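Local coordinates for protein endoglucanase CEL5A (Eubacterium cellulosolvens, PDB 4AFM) that probably binds beta-glucans of the plant cell wall, xyloglucan among them, as a non-catalytic family 65 carbohydrate-binding module of a family 5 endoglucanase, at residues Ile56-Ala61 against Asp105-Lys110; Lys12-Thr17 against Pro25-Leu30; Val6-Ser11 against Met118-Ile123. All coordinates share one frame; numbering follows the deposited sequence. Where two conformers were deposited one is given.

Interaction 1 (Ile56-Ala61 against Asp105-Lys110); sequences IVLIFA and DYIGVK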
loop_
_atom_site.group_PDB
_atom_site.type_symbol
_atom_site.label_atom_id
_atom_site.label_comp_id
_atom_site.label_asym_id
_atom_site.label_seq_id
_atom_site.Cartn_x
_atom_site.Cartn_y
_atom_site.Cartn_z
ATOM N N ILE A 56 -15.388 12.109 -2.636
ATOM C CA ILE A 56 -14.076 11.599 -2.290
ATOM C C ILE A 56 -13.190 12.721 -1.867
ATOM O O ILE A 56 -13.216 13.852 -2.402
ATOM C CB ILE A 56 -13.491 10.799 -3.469
ATOM C CG1 ILE A 56 -12.261 9.977 -3.042
ATOM C CG2 ILE A 56 -13.179 11.704 -4.657
ATOM C CD1 ILE A 56 -11.823 9.012 -4.112
ATOM N N VAL A 57 -12.302 12.475 -0.906
ATOM C CA VAL A 57 -11.215 13.408 -0.541
ATOM C C VAL A 57 -9.898 12.664 -0.457
ATOM O O VAL A 57 -9.845 11.465 -0.195
ATOM C CB VAL A 57 -11.489 14.211 0.758
ATOM C CG1 VAL A 57 -12.713 15.089 0.593
ATOM C CG2 VAL A 57 -11.675 13.263 1.931
ATOM N N LEU A 58 -8.828 13.426 -0.586
ATOM C CA LEU A 58 -7.460 12.967 -0.400
ATOM C C LEU A 58 -6.930 13.702 0.800
ATOM O O LEU A 58 -7.100 14.953 0.938
ATOM C CB LEU A 58 -6.622 13.266 -1.649
ATOM C CG LEU A 58 -5.133 12.894 -1.544
ATOM C CD1 LEU A 58 -4.968 11.387 -1.452
ATOM C CD2 LEU A 58 -4.444 13.453 -2.824
ATOM N N ILE A 59 -6.261 13.040 1.715
ATOM C CA ILE A 59 -5.687 13.570 3.000
ATOM C C ILE A 59 -4.179 13.466 2.875
ATOM O O ILE A 59 -3.706 12.300 2.707
ATOM C CB ILE A 59 -6.151 12.750 4.266
ATOM C CG1 ILE A 59 -7.659 12.537 4.338
ATOM C CG2 ILE A 59 -5.593 13.382 5.525
ATOM C CD1 ILE A 59 -8.497 13.795 4.279
ATOM N N PHE A 60 -3.403 14.515 3.032
ATOM C CA PHE A 60 -1.971 14.445 3.382
ATOM C C PHE A 60 -1.860 14.945 4.780
ATOM O O PHE A 60 -2.381 16.101 5.047
ATOM C CB PHE A 60 -1.123 15.285 2.437
ATOM C CG PHE A 60 -0.669 14.576 1.186
ATOM C CD1 PHE A 60 -1.555 13.790 0.391
ATOM C CD2 PHE A 60 0.636 14.683 0.824
ATOM C CE1 PHE A 60 -1.043 13.179 -0.770
ATOM C CE2 PHE A 60 1.096 14.065 -0.377
ATOM C CZ PHE A 60 0.272 13.281 -1.114
ATOM N N ALA A 61 -1.262 14.234 5.722
ATOM C CA ALA A 61 -1.226 14.686 7.117
ATOM C C ALA A 61 0.134 14.550 7.685
ATOM O O ALA A 61 0.918 13.624 7.364
ATOM C CB ALA A 61 -2.280 13.992 7.980
ATOM N N ASP A 105 3.450 12.229 7.288
ATOM C CA ASP A 105 3.155 10.980 8.051
ATOM C C ASP A 105 2.102 10.132 7.422
ATOM O O ASP A 105 2.077 8.899 7.737
ATOM C CB ASP A 105 2.738 11.364 9.478
ATOM C CG ASP A 105 3.777 11.880 10.308
ATOM O OD1 ASP A 105 4.836 11.168 10.408
ATOM O OD2 ASP A 105 3.713 12.931 10.957
ATOM N N TYR A 106 1.216 10.646 6.590
ATOM C CA TYR A 106 0.026 9.892 6.226
ATOM C C TYR A 106 -0.526 10.394 4.926
ATOM O O TYR A 106 -0.648 11.656 4.735
ATOM C CB TYR A 106 -1.038 10.130 7.356
ATOM C CG TYR A 106 -2.364 9.475 7.103
ATOM C CD1 TYR A 106 -2.532 8.094 7.237
ATOM C CD2 TYR A 106 -3.479 10.231 6.671
ATOM C CE1 TYR A 106 -3.754 7.501 7.040
ATOM C CE2 TYR A 106 -4.692 9.608 6.450
ATOM C CZ TYR A 106 -4.815 8.269 6.654
ATOM O OH TYR A 106 -6.091 7.745 6.410
ATOM N N ILE A 107 -0.931 9.487 4.060
ATOM C CA ILE A 107 -1.709 9.778 2.887
ATOM C C ILE A 107 -2.922 8.903 2.952
ATOM O O ILE A 107 -2.809 7.690 3.135
ATOM C CB ILE A 107 -0.885 9.422 1.586
ATOM C CG1 ILE A 107 0.336 10.324 1.533
ATOM C CG2 ILE A 107 -1.772 9.591 0.344
ATOM C CD1 ILE A 107 1.343 9.857 0.468
ATOM N N GLY A 108 -4.129 9.433 2.800
ATOM C CA GLY A 108 -5.336 8.623 2.847
ATOM C C GLY A 108 -6.324 9.061 1.794
ATOM O O GLY A 108 -6.497 10.291 1.528
ATOM N N VAL A 109 -7.065 8.143 1.215
ATOM C CA VAL A 109 -8.197 8.426 0.312
ATOM C C VAL A 109 -9.410 8.033 1.096
ATOM O O VAL A 109 -9.516 6.847 1.530
ATOM C CB VAL A 109 -8.060 7.592 -0.965
ATOM C CG1 VAL A 109 -9.310 7.772 -1.821
ATOM C CG2 VAL A 109 -6.807 7.937 -1.753
ATOM N N LYS A 110 -10.376 8.925 1.259
ATOM C CA LYS A 110 -11.516 8.661 2.159
ATOM C C LYS A 110 -12.806 9.125 1.489
ATOM O O LYS A 110 -12.823 10.057 0.677
ATOM C CB LYS A 110 -11.419 9.447 3.460
ATOM C CG LYS A 110 -10.163 9.029 4.309
ATOM C CD LYS A 110 -10.277 9.738 5.680
ATOM C CE LYS A 110 -9.098 9.470 6.636
ATOM N NZ LYS A 110 -9.168 8.067 7.108
#
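Tyr106 packs against Ala61 and Ile59 of the antiparallel neighbour strand. Its CB lies 4.1 Å from Ala61 CB. CG is anti to the backbone N (chi1 177°), which lays the ring over Gly108, beside Ile59. Tyr106 CD2 and CE2 both lie 4.0 Å from Ile59 CG2, at the ring edge, in its plane. CD2 is also near Ala61 CB. At the tip, Tyr106 OH takes a hydrogen bond from Lys110 NZ (3.2 Å) and also bonds Glu29. A phenylalanine here would probably leave both Lys110 and Glu29 without this shared partner. Tyr106 OH lies over Gly108, 3.7 Å from Gly108 CA. The Lys110 chain bends at its last torsion, and its ammonium also bonds Ser26 and Trp24.

The face opposite Tyr106 and Ile59 carries Leu58, Phe60, Ile107 and Val109. Ile107 CG1 lies over the centre of the Phe60 ring in a CH-pi contact, 4.0 Å from the centroid. Leu58 CD1 meets Val109 CG2 at 3.9 Å. Helix 89-96 and strand 45-52 pack on this face, so it is core.

The backbones pair from Val57-Lys110 to Ala61-Tyr106. Ile59 N reaches Gly108 O at 2.8 Å. Ala61 O takes Asp105 N at 2.9 Å and, weakly, Tyr106 N. Two residues facing one make a classic beta bulge, here ending a pairing of central strands in one sheet of a beta-sandwich.

Interaction 2 (Lys12-Thr17 against Pro25-Leu30); sequences KHVEFT and PSAYEL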
loop_
_atom_site.group_PDB
_atom_site.type_symbol
_atom_site.label_atom_id
_atom_site.label_comp_id
_atom_site.label_asym_id
_atom_site.label_seq_id
_atom_site.Cartn_x
_atom_site.Cartn_y
_atom_site.Cartn_z
ATOM N N LYS A 12 -12.665 -1.918 -4.137
ATOM C CA LYS A 12 -12.529 -1.675 -2.697
ATOM C C LYS A 12 -13.762 -0.876 -2.253
ATOM O O LYS A 12 -13.893 0.288 -2.656
ATOM C CB LYS A 12 -11.238 -0.904 -2.445
ATOM C CG LYS A 12 -11.041 -0.334 -1.050
ATOM C CD LYS A 12 -10.854 -1.409 -0.008
ATOM C CE LYS A 12 -10.229 -0.760 1.235
ATOM N NZ LYS A 12 -10.132 -1.740 2.335
ATOM N N HIS A 13 -14.621 -1.439 -1.426
ATOM C CA HIS A 13 -15.795 -0.761 -0.938
ATOM C C HIS A 13 -15.604 -0.243 0.434
ATOM O O HIS A 13 -15.023 -0.999 1.292
ATOM C CB HIS A 13 -16.995 -1.676 -1.058
ATOM C CG HIS A 13 -18.269 -1.011 -0.722
ATOM N ND1 HIS A 13 -18.815 -0.075 -1.592
ATOM C CD2 HIS A 13 -19.152 -1.188 0.287
ATOM C CE1 HIS A 13 -19.978 0.352 -1.094
ATOM N NE2 HIS A 13 -20.202 -0.319 0.044
ATOM N N VAL A 14 -16.056 0.935 0.734
ATOM C CA VAL A 14 -15.952 1.575 2.070
ATOM C C VAL A 14 -17.342 2.002 2.478
ATOM O O VAL A 14 -17.925 2.879 1.795
ATOM C CB VAL A 14 -14.959 2.779 2.064
ATOM C CG1 VAL A 14 -14.766 3.312 3.508
ATOM C CG2 VAL A 14 -13.628 2.364 1.385
ATOM N N GLU A 15 -17.877 1.496 3.532
ATOM C CA GLU A 15 -19.125 2.004 4.130
ATOM C C GLU A 15 -18.917 3.068 5.108
ATOM O O GLU A 15 -18.023 2.986 5.985
ATOM C CB GLU A 15 -19.911 0.901 4.833
ATOM C CG GLU A 15 -20.413 -0.087 3.856
ATOM C CD GLU A 15 -21.419 -1.038 4.551
ATOM O OE1 GLU A 15 -21.468 -1.121 5.842
ATOM O OE2 GLU A 15 -22.124 -1.717 3.795
ATOM N N PHE A 16 -19.673 4.164 4.974
ATOM C CA PHE A 16 -19.522 5.314 5.868
ATOM C C PHE A 16 -20.774 6.162 5.615
ATOM O O PHE A 16 -20.908 6.857 4.632
ATOM C CB PHE A 16 -18.258 6.058 5.465
ATOM C CG PHE A 16 -17.960 7.254 6.343
ATOM C CD1 PHE A 16 -17.849 7.085 7.764
ATOM C CD2 PHE A 16 -17.788 8.491 5.788
ATOM C CE1 PHE A 16 -17.473 8.247 8.552
ATOM C CE2 PHE A 16 -17.459 9.611 6.566
ATOM C CZ PHE A 16 -17.344 9.427 7.920
ATOM N N THR A 17 -21.735 5.977 6.526
ATOM C CA THR A 17 -23.074 6.585 6.298
ATOM C C THR A 17 -23.235 7.899 6.963
ATOM O O THR A 17 -24.164 8.610 6.533
ATOM C CB THR A 17 -24.191 5.624 6.807
ATOM O OG1 THR A 17 -23.902 5.296 8.187
ATOM C CG2 THR A 17 -24.294 4.366 6.021
ATOM N N PRO A 25 -13.267 5.816 7.964
ATOM C CA PRO A 25 -12.614 4.786 7.240
ATOM C C PRO A 25 -12.051 5.242 5.932
ATOM O O PRO A 25 -12.460 6.282 5.366
ATOM C CB PRO A 25 -13.688 3.710 7.042
ATOM C CG PRO A 25 -14.919 4.480 7.145
ATOM C CD PRO A 25 -14.708 5.588 8.099
ATOM N N SER A 26 -11.146 4.463 5.365
ATOM C CA SER A 26 -10.408 4.790 4.150
ATOM C C SER A 26 -10.537 3.798 3.046
ATOM O O SER A 26 -10.736 2.580 3.342
ATOM C CB SER A 26 -8.916 4.923 4.429
ATOM O OG SER A 26 -8.691 5.801 5.563
ATOM N N ALA A 27 -10.353 4.184 1.815
ATOM C CA ALA A 27 -10.181 3.277 0.708
ATOM C C ALA A 27 -8.754 2.878 0.520
ATOM O O ALA A 27 -8.472 1.827 -0.078
ATOM C CB ALA A 27 -10.742 3.923 -0.576
ATOM N N TYR A 28 -7.775 3.731 0.889
ATOM C CA TYR A 28 -6.366 3.485 0.614
ATOM C C TYR A 28 -5.556 4.324 1.580
ATOM O O TYR A 28 -5.944 5.519 1.788
ATOM C CB TYR A 28 -6.080 3.993 -0.843
ATOM C CG TYR A 28 -4.632 3.862 -1.250
ATOM C CD1 TYR A 28 -4.131 2.690 -1.795
ATOM C CD2 TYR A 28 -3.750 4.948 -1.115
ATOM C CE1 TYR A 28 -2.772 2.539 -2.160
ATOM C CE2 TYR A 28 -2.423 4.845 -1.447
ATOM C CZ TYR A 28 -1.947 3.665 -1.959
ATOM O OH TYR A 28 -0.607 3.517 -2.365
ATOM N N GLU A 29 -4.543 3.837 2.169
ATOM C CA GLU A 29 -3.685 4.608 3.077
ATOM C C GLU A 29 -2.274 4.281 2.917
ATOM O O GLU A 29 -1.953 3.025 2.792
ATOM C CB GLU A 29 -4.101 4.255 4.595
ATOM C CG GLU A 29 -5.500 4.712 4.901
ATOM C CD GLU A 29 -5.800 4.277 6.240
ATOM O OE1 GLU A 29 -5.992 3.022 6.553
ATOM O OE2 GLU A 29 -6.155 5.145 7.033
ATOM N N LEU A 30 -1.393 5.205 3.103
ATOM C CA LEU A 30 0.062 4.973 3.165
ATOM C C LEU A 30 0.633 5.732 4.268
ATOM O O LEU A 30 0.144 6.917 4.647
ATOM C CB LEU A 30 0.829 5.540 2.029
ATOM C CG LEU A 30 0.525 4.934 0.765
ATOM C CD1 LEU A 30 1.257 5.669 -0.481
ATOM C CD2 LEU A 30 1.245 3.538 0.610
#
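Val14 and Pro25 meet in the middle of an apolar contact. Val14 CG1 is 3.7 Å from Pro25 CB, the two side chains crossing at a slant. The other branch, CG2, reaches Ala27 CB at 3.8 Å. With CG1 anti to the backbone N (chi1 -174°), the valine spreads one methyl to each neighbour. Phe16 comes against the CD corner of the same proline ring. Its CD1 is 3.5 Å from Pro25 CD, and the side chains cross at about a right angle. The Phe16 ring also stacks on Trp24 and meets Trp19 edge-to-face.

Strand 11-14 belongs to the sheet built around strand 118-127. Residues 25-27 lead into strand 28-30, an edge strand of the opposing sheet. The contact therefore bridges the two sheets of a beta-sandwich through side chains, without backbone pairing between the segments.

Carbonyl oxygens form a second set of contacts. Ser26 O lies 3.5 Å from Val14 CG2, and Glu15 O touches Pro25 CG at 3.6 Å. The Lys12 chain is bent at chi2 (68°), and both its CG and CE press on the Ala27 carbonyl, with CE to Ala27 O at 3.4 Å.

The polar ends of Lys12 and Glu29 look elsewhere. Lys12 NZ hydrogen-bonds Met37 O and Thr36 OG1 of the second subunit, and Glu29 OE1 takes the backbone N-H of Thr36 of that subunit.

Interaction 3 (Val6-Ser11 against Met118-Ile123); sequences VLFSGS and MTVTKI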
loop_
_atom_site.group_PDB
_atom_site.type_symbol
_atom_site.label_atom_id
_atom_site.label_comp_id
_atom_site.label_asym_id
_atom_site.label_seq_id
_atom_site.Cartn_x
_atom_site.Cartn_y
_atom_site.Cartn_z
ATOM N N VAL A 6 0.321 2.009 -10.894
ATOM C CA VAL A 6 -0.949 1.561 -10.318
ATOM C C VAL A 6 -0.742 1.317 -8.832
ATOM O O VAL A 6 0.106 0.442 -8.469
ATOM C CB VAL A 6 -1.501 0.353 -11.040
ATOM C CG1 VAL A 6 -2.812 -0.143 -10.386
ATOM C CG2 VAL A 6 -1.694 0.621 -12.523
ATOM N N LEU A 7 -1.390 2.071 -7.982
ATOM C CA LEU A 7 -1.353 1.883 -6.531
ATOM C C LEU A 7 -2.373 0.907 -6.090
ATOM O O LEU A 7 -2.227 0.321 -4.990
ATOM C CB LEU A 7 -1.554 3.254 -5.834
ATOM C CG LEU A 7 -0.553 4.305 -6.198
ATOM C CD1 LEU A 7 -0.785 5.600 -5.398
ATOM C CD2 LEU A 7 0.838 3.860 -6.079
ATOM N N PHE A 8 -3.436 0.713 -6.836
ATOM C CA PHE A 8 -4.507 -0.234 -6.528
ATOM C C PHE A 8 -5.335 -0.435 -7.759
ATOM O O PHE A 8 -5.693 0.572 -8.437
ATOM C CB PHE A 8 -5.448 0.341 -5.421
ATOM C CG PHE A 8 -6.625 -0.548 -5.162
ATOM C CD1 PHE A 8 -6.483 -1.747 -4.429
ATOM C CD2 PHE A 8 -7.878 -0.250 -5.701
ATOM C CE1 PHE A 8 -7.577 -2.564 -4.266
ATOM C CE2 PHE A 8 -8.981 -1.090 -5.529
ATOM C CZ PHE A 8 -8.813 -2.259 -4.756
ATOM N N SER A 9 -5.776 -1.658 -8.071
ATOM C CA SER A 9 -6.919 -1.790 -8.972
ATOM C C SER A 9 -7.694 -3.030 -8.513
ATOM O O SER A 9 -7.100 -4.067 -8.169
ATOM C CB SER A 9 -6.501 -1.757 -10.424
ATOM O OG SER A 9 -5.989 -2.977 -10.718
ATOM N N GLY A 10 -8.996 -2.930 -8.528
ATOM C CA GLY A 10 -9.886 -3.994 -8.031
ATOM C C GLY A 10 -11.211 -3.370 -7.741
ATOM O O GLY A 10 -11.730 -2.596 -8.545
ATOM N N SER A 11 -11.742 -3.688 -6.553
ATOM C CA SER A 11 -13.078 -3.197 -6.165
ATOM C C SER A 11 -13.073 -3.046 -4.689
ATOM O O SER A 11 -13.478 -3.976 -3.949
ATOM C CB SER A 11 -14.152 -4.108 -6.732
ATOM O OG SER A 11 -15.418 -3.423 -6.526
HETATM N N MSE A 118 -18.762 4.088 -0.749
HETATM C CA MSE A 118 -17.912 4.404 -1.892
HETATM C C MSE A 118 -17.224 3.154 -2.375
HETATM O O MSE A 118 -16.745 2.345 -1.565
HETATM C CB MSE A 118 -16.893 5.507 -1.452
HETATM C CG MSE A 118 -16.165 6.104 -2.622
HETATM SE SE MSE A 118 -15.071 7.617 -2.148
HETATM C CE MSE A 118 -13.600 6.720 -1.254
ATOM N N THR A 119 -17.047 2.982 -3.654
ATOM C CA THR A 119 -16.240 1.922 -4.220
ATOM C C THR A 119 -15.140 2.558 -5.072
ATOM O O THR A 119 -15.437 3.403 -5.952
ATOM C CB THR A 119 -17.036 0.922 -5.093
ATOM O OG1 THR A 119 -17.960 0.318 -4.130
ATOM C CG2 THR A 119 -16.202 -0.156 -5.677
ATOM N N VAL A 120 -13.896 2.200 -4.804
ATOM C CA VAL A 120 -12.772 2.594 -5.610
ATOM C C VAL A 120 -12.362 1.414 -6.457
ATOM O O VAL A 120 -12.122 0.315 -5.880
ATOM C CB VAL A 120 -11.645 3.087 -4.672
ATOM C CG1 VAL A 120 -10.337 3.256 -5.478
ATOM C CG2 VAL A 120 -12.032 4.408 -3.987
ATOM N N THR A 121 -12.166 1.613 -7.728
ATOM C CA THR A 121 -11.718 0.543 -8.619
ATOM C C THR A 121 -10.289 0.705 -9.087
ATOM O O THR A 121 -9.684 -0.252 -9.551
ATOM C CB THR A 121 -12.679 0.391 -9.818
ATOM O OG1 THR A 121 -12.764 1.663 -10.493
ATOM C CG2 THR A 121 -14.073 -0.036 -9.369
ATOM N N LYS A 122 -9.710 1.917 -9.019
ATOM C CA LYS A 122 -8.325 2.106 -9.471
ATOM C C LYS A 122 -7.752 3.351 -8.841
ATOM O O LYS A 122 -8.471 4.358 -8.719
ATOM C CB LYS A 122 -8.289 2.191 -10.999
ATOM C CG LYS A 122 -6.885 2.014 -11.512
ATOM C CD LYS A 122 -6.906 1.896 -13.078
ATOM C CE LYS A 122 -5.598 1.401 -13.583
ATOM N NZ LYS A 122 -5.546 1.171 -15.084
ATOM N N ILE A 123 -6.501 3.307 -8.457
ATOM C CA ILE A 123 -5.742 4.473 -7.989
ATOM C C ILE A 123 -4.439 4.455 -8.726
ATOM O O ILE A 123 -3.725 3.423 -8.711
ATOM C CB ILE A 123 -5.493 4.440 -6.476
ATOM C CG1 ILE A 123 -6.801 4.312 -5.683
ATOM C CG2 ILE A 123 -4.701 5.641 -6.041
ATOM C CD1 ILE A 123 -6.628 4.153 -4.176
#
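The Phe8 ring meets strand 118-123 by its edge. Val120 O and Lys122 N lie there, near the ring plane, and Phe8 CE2 comes within 3.5 Å of Val120 O. CG is anti to the backbone N (chi1 175°), which carries the ring along the strand toward Val120. Phe8 also packs on Ile5 of the second subunit.

Ile123 meets both Phe8 and Leu7, each through a different branch. Its CD1 touches Phe8 CB, while CG2 meets Leu7 CB at 4.0 Å, the Leu7 and Ile123 side chains crossing at about a right angle. Tyr28 of the facing sheet packs on both Leu7 and Ile123. Ser9 and Lys122 form a pair on the opposite face, where Ser9 CB rests 3.9 Å from Lys122 CG.

On its other side strand 118-127 pairs with strand 45-52, and the backbones of Val6 and Ser9 bond to the second subunit.

The backbones of the two segments run antiparallel. Ile123 N gives a hydrogen bond to Phe8 O at 2.9 Å. Ile123 O receives Leu7 N at 2.8 Å and, weakly, Phe8 N at 3.3 Å, which makes a classic beta bulge. Gly10 N reaches Thr121 O at 2.9 Å from above the carbonyl plane. The chain turns at Leu7 and again at Gly10, and Phe8 CZ lies close to Gly10 CA. The pairing is held mainly by backbone polar bonds, with an apolar face turned to the core and a polar face carrying Ser9 and Lys122.

How the interactions relate
The three contacts lie within one beta-sandwich. Centres of interactions 1 and 2 are about 11 Å apart, as are those of 2 and 3; 1 and 3 are about 15 Å apart. Interaction 3 joins the two ends of the module and encloses the others, which follow in series, 2 before 1. Interaction 1 lies in the four-stranded sheet, interaction 3 in the other, and interaction 2 spans them. Strand 28-30 borders strand 106-111, and strand 11-14 borders strand 118-127. The selenomethionine at Met118 touches Ile56 and Lys110 across the core. Interactions 2 and 3 also reach the second subunit, so the dimer contact lies away from interaction 1.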